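Long-range contacts in glutamine synthetase (Helicobacter pylori, PDB 5ZLI), which belongs to the type I-beta glutamine synthetases, enzymes built as twelve-subunit assemblies from chains that join a beta-grasp domain to a catalytic domain: residues A134-E139 / T280-W285; G236-A241 / A380-L385. All blocks are in the same frame, centred on the assembly; numbering follows the deposited sequence.

Contact 1: A134-E139 / T280-W285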
# COMPACT_ATOMS: atom_id res chain seq x y z
N ALA B 134 65.73 -0.72 3.17
CA ALA B 134 64.88 0.35 3.70
C ALA B 134 63.58 -0.30 4.13
O ALA B 134 62.82 -0.79 3.29
CB ALA B 134 64.64 1.46 2.69
N TYR B 135 63.34 -0.35 5.45
CA TYR B 135 62.18 -1.04 6.00
C TYR B 135 61.00 -0.09 6.13
O TYR B 135 61.14 0.98 6.73
CB TYR B 135 62.52 -1.64 7.36
CG TYR B 135 63.39 -2.86 7.29
CD1 TYR B 135 62.87 -4.07 6.86
CD2 TYR B 135 64.73 -2.82 7.68
CE1 TYR B 135 63.65 -5.22 6.80
CE2 TYR B 135 65.53 -3.97 7.63
CZ TYR B 135 64.97 -5.17 7.19
OH TYR B 135 65.71 -6.33 7.12
N PHE B 136 59.83 -0.52 5.63
CA PHE B 136 58.59 0.26 5.73
C PHE B 136 57.49 -0.57 6.36
O PHE B 136 57.30 -1.74 5.99
CB PHE B 136 58.03 0.74 4.37
CG PHE B 136 58.73 1.91 3.77
CD1 PHE B 136 59.98 1.77 3.20
CD2 PHE B 136 58.13 3.15 3.76
CE1 PHE B 136 60.61 2.87 2.64
CE2 PHE B 136 58.76 4.25 3.20
CZ PHE B 136 59.99 4.10 2.64
N GLY B 137 56.70 0.07 7.21
CA GLY B 137 55.59 -0.57 7.89
C GLY B 137 54.36 0.30 7.98
O GLY B 137 54.31 1.22 8.80
N ALA B 138 53.33 -0.01 7.19
CA ALA B 138 52.15 0.83 7.05
C ALA B 138 51.00 0.33 7.93
O ALA B 138 50.77 -0.88 8.06
CB ALA B 138 51.68 0.88 5.59
N GLU B 139 50.29 1.27 8.56
CA GLU B 139 49.03 1.00 9.24
C GLU B 139 47.95 1.62 8.38
O GLU B 139 47.79 2.85 8.38
CB GLU B 139 49.01 1.62 10.63
CG GLU B 139 50.26 1.41 11.49
CD GLU B 139 50.29 2.38 12.69
OE1 GLU B 139 49.34 3.19 12.81
OE2 GLU B 139 51.25 2.35 13.49
N THR B 280 52.87 5.47 8.31
CA THR B 280 53.98 4.77 7.68
C THR B 280 55.21 4.89 8.58
O THR B 280 55.57 6.00 9.01
CB THR B 280 54.22 5.34 6.27
OG1 THR B 280 53.72 6.67 6.21
CG2 THR B 280 53.45 4.57 5.24
N HIS B 281 55.82 3.76 8.89
CA HIS B 281 56.99 3.69 9.76
C HIS B 281 58.23 3.38 8.92
O HIS B 281 58.24 2.39 8.18
CB HIS B 281 56.80 2.61 10.84
CG HIS B 281 55.75 2.92 11.87
ND1 HIS B 281 55.85 2.51 13.19
CD2 HIS B 281 54.57 3.60 11.79
CE1 HIS B 281 54.80 2.91 13.87
NE2 HIS B 281 54.00 3.58 13.05
N VAL B 282 59.29 4.20 9.06
CA VAL B 282 60.51 3.95 8.28
C VAL B 282 61.70 3.65 9.19
O VAL B 282 61.82 4.18 10.29
CB VAL B 282 60.84 5.15 7.34
CG1 VAL B 282 59.69 5.46 6.42
CG2 VAL B 282 61.21 6.36 8.17
N SER B 283 62.58 2.78 8.71
CA SER B 283 63.96 2.69 9.20
C SER B 283 64.81 2.30 8.00
O SER B 283 64.37 1.56 7.12
CB SER B 283 64.20 1.65 10.32
OG SER B 283 63.99 0.28 9.94
N VAL B 284 66.04 2.80 7.98
CA VAL B 284 67.03 2.38 7.00
C VAL B 284 68.10 1.60 7.74
O VAL B 284 68.67 2.10 8.72
CB VAL B 284 67.63 3.59 6.28
CG1 VAL B 284 68.59 3.12 5.24
CG2 VAL B 284 66.53 4.44 5.69
N TRP B 285 68.42 0.40 7.25
CA TRP B 285 69.45 -0.43 7.86
C TRP B 285 70.55 -0.68 6.83
O TRP B 285 70.34 -0.58 5.62
CB TRP B 285 68.92 -1.78 8.36
CG TRP B 285 67.89 -1.67 9.41
CD1 TRP B 285 66.84 -0.80 9.45
CD2 TRP B 285 67.81 -2.43 10.62
NE1 TRP B 285 66.11 -0.98 10.59
CE2 TRP B 285 66.68 -1.98 11.32
CE3 TRP B 285 68.58 -3.45 11.17
CZ2 TRP B 285 66.31 -2.51 12.56
CZ3 TRP B 285 68.21 -3.98 12.38
CH2 TRP B 285 67.09 -3.51 13.07
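Tyr135 and Gly137 pair with Ser283 and His281 through four backbone hydrogen bonds, two in each direction. Tyr135 N reaches Ser283 O at 2.7 Å, and Ser283 N returns a bond to Tyr135 O. At the next hydrogen-bonded pair, two residues along, Gly137 N donates to His281 O at 2.9 Å. The reverse bond, His281 N to Gly137 O, measures 3.0 Å. Between these pairs, the CA of Phe136 makes a C-H...O contact with His281 O at 3.3 Å.

The ladder is antiparallel and belongs to the large mixed sheet of the catalytic domain, where strand 133-145 lies between 278-286 and 228-237. Beyond 280-285, strand 366-368 continues the sheet, and Phe368 O accepts from Thr280 OG1.

Aromatic packing marks the face of the sheet that carries Tyr135, Ser283 and His281. The Tyr135 edge, at CD2 and CE2, stands over one face of the Trp285 five-membered ring in a T-shaped stack, with the planes at 82°. Tyr135 CE2 sits toward the rim of the indole, and Tyr135 CD2 comes 3.4 Å from Trp285 CD1. Ser283 OG sits between its backbone N and carbonyl carbon (chi1 64°), where Trp285 NE1 donates to it in the ring plane, which helps set the turn of the indole. On the same face, Glu139 OE2 lies 3.0 Å from His281 NE2; that nitrogen has a weak hydrogen bond to Glu367 OE1 of the neighbouring strand.

Apolar contacts occupy the other face. Phe136 and Val282 run alongside each other in the same sense, with Phe136 CE2 3.6 Å from Val282 CG1, while Ala138 CB meets Thr280 CG2 at 4.1 Å.

Contact 2: G236-A241 / A380-L385; sequences GDLVEA and AFAAIL
Leu238 holds CG anti to its backbone N (chi1 -173°), while Phe381 holds CG anti to its own carbonyl carbon (chi1 -63°), and the two side chains run past one another, each heading toward the other's helix. Leu238 leaves its backbone neither facing the other helix nor turned from it, but its branched end closes the distance: Leu238 CG packs 3.5 Å from Phe381 CB. Both methyls lie against the backbone of helix 377-393 at Phe381 and Ala382: Leu238 CD1 is 3.3 Å from Phe381 O and Leu238 CD2 3.7 Å from Ala382 N. Leu238 CD1 also touches Leu385 CB at 3.8 Å.

Phe381 answers with the edge of its ring. Phe381 CD2 approaches Leu238 O at 3.5 Å, the oxygen lying near the ring plane, and Phe381 CE2 reaches Ala241 CB at 3.8 Å. Leu238 and Ala241, three residues apart, thus both meet this one ring.

The contact joins the first turn of helix 238-258 to the N-terminal half of helix 377-393. That first turn begins with a capping box: Asp237, at the N-cap, takes weak bonds from Val239 N and Glu240 N on OD1, while its own N donates to Glu240 OE2 at 3.1 Å, on the anti side of the carboxylate. Helix 114-128 also borders the site, where Ala118 touches Leu238 and Ala121 touches Ala382.

No hydrogen bond links the segments, and all five touching residues are buried, so the fit rests on shape and van der Waals contact. Phe381 O, beneath the leucine methyl, already accepts from Leu385 N within its helix, and the aromatic edge directed at Leu238 O may add a weak electrostatic attraction.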
# COMPACT_ATOMS: atom_id res chain seq x y z
N GLY B 236 58.21 -4.27 6.22
CA GLY B 236 58.82 -4.91 5.06
C GLY B 236 59.68 -3.93 4.29
O GLY B 236 59.59 -2.71 4.48
N ASP B 237 60.53 -4.49 3.41
CA ASP B 237 61.34 -3.65 2.53
C ASP B 237 60.43 -2.91 1.55
O ASP B 237 59.25 -3.21 1.40
CB ASP B 237 62.41 -4.49 1.82
CG ASP B 237 61.90 -5.27 0.61
OD1 ASP B 237 61.58 -4.64 -0.44
OD2 ASP B 237 61.86 -6.53 0.70
N LEU B 238 61.01 -1.92 0.87
CA LEU B 238 60.18 -0.89 0.25
C LEU B 238 59.14 -1.50 -0.66
O LEU B 238 57.95 -1.20 -0.55
CB LEU B 238 61.03 0.12 -0.51
CG LEU B 238 60.15 1.28 -1.00
CD1 LEU B 238 60.87 2.60 -0.77
CD2 LEU B 238 59.64 1.17 -2.44
N VAL B 239 59.55 -2.39 -1.56
CA VAL B 239 58.57 -2.99 -2.47
C VAL B 239 57.64 -3.93 -1.71
O VAL B 239 56.41 -3.85 -1.83
CB VAL B 239 59.29 -3.72 -3.63
CG1 VAL B 239 58.27 -4.49 -4.50
CG2 VAL B 239 60.19 -2.75 -4.42
N GLU B 240 58.21 -4.86 -0.94
CA GLU B 240 57.43 -5.85 -0.20
C GLU B 240 56.41 -5.21 0.72
O GLU B 240 55.31 -5.75 0.89
CB GLU B 240 58.40 -6.75 0.57
CG GLU B 240 57.80 -7.85 1.38
CD GLU B 240 58.74 -8.20 2.49
OE1 GLU B 240 58.54 -9.25 3.14
OE2 GLU B 240 59.70 -7.43 2.70
N ALA B 241 56.74 -4.09 1.35
CA ALA B 241 55.72 -3.43 2.16
C ALA B 241 54.57 -2.96 1.28
O ALA B 241 53.39 -3.25 1.56
CB ALA B 241 56.33 -2.27 2.93
N ALA B 380 54.30 6.12 -3.26
CA ALA B 380 54.45 6.74 -1.94
C ALA B 380 55.77 6.29 -1.28
O ALA B 380 56.60 7.13 -0.88
CB ALA B 380 53.25 6.41 -1.05
N PHE B 381 55.97 4.98 -1.13
CA PHE B 381 57.19 4.51 -0.47
C PHE B 381 58.42 4.95 -1.25
O PHE B 381 59.36 5.52 -0.67
CB PHE B 381 57.16 3.00 -0.31
CG PHE B 381 56.06 2.51 0.55
CD1 PHE B 381 55.40 3.38 1.40
CD2 PHE B 381 55.67 1.20 0.51
CE1 PHE B 381 54.39 2.94 2.19
CE2 PHE B 381 54.65 0.75 1.30
CZ PHE B 381 54.02 1.62 2.14
N ALA B 382 58.42 4.71 -2.56
CA ALA B 382 59.52 5.15 -3.40
C ALA B 382 59.85 6.60 -3.16
O ALA B 382 61.01 6.96 -2.95
CB ALA B 382 59.20 4.91 -4.87
N ALA B 383 58.85 7.48 -3.23
CA ALA B 383 59.09 8.91 -3.03
C ALA B 383 59.55 9.26 -1.60
O ALA B 383 60.43 10.10 -1.41
CB ALA B 383 57.84 9.70 -3.42
N ILE B 384 58.95 8.65 -0.58
CA ILE B 384 59.42 8.91 0.78
C ILE B 384 60.90 8.58 0.91
O ILE B 384 61.66 9.35 1.53
CB ILE B 384 58.56 8.16 1.79
CG1 ILE B 384 57.28 8.96 2.03
CG2 ILE B 384 59.32 7.89 3.06
CD1 ILE B 384 56.13 8.16 2.53
N LEU B 385 61.33 7.46 0.32
CA LEU B 385 62.74 7.11 0.43
C LEU B 385 63.62 8.08 -0.36
O LEU B 385 64.67 8.48 0.11
CB LEU B 385 62.98 5.68 0.01
CG LEU B 385 64.48 5.36 0.00
CD1 LEU B 385 65.12 5.42 1.40
CD2 LEU B 385 64.69 3.96 -0.61

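How the contacts relate
Contacts 1 and 2, whose centres lie about 8 Å apart, form successive layers of the catalytic domain: the sheet, and the two helices packed on the face that carries Phe136 and Thr280. Phe136 is the main joint. Its N probably donates a hydrogen bond to Gly236 O, 2.5 Å away, where strand 228-237 flanks 133-145 in the same sheet. Its ring stacks with that of Phe381, and Phe136 CE1 lies 3.4 Å from Leu238 CD1. Thr280 adds a second junction, Thr280 CG2 to Phe381 CE1 at 3.6 Å. Along the chain the segments alternate, 134-139, 236-241, 280-285, 380-385, so the two contacts interlock distant parts of one domain.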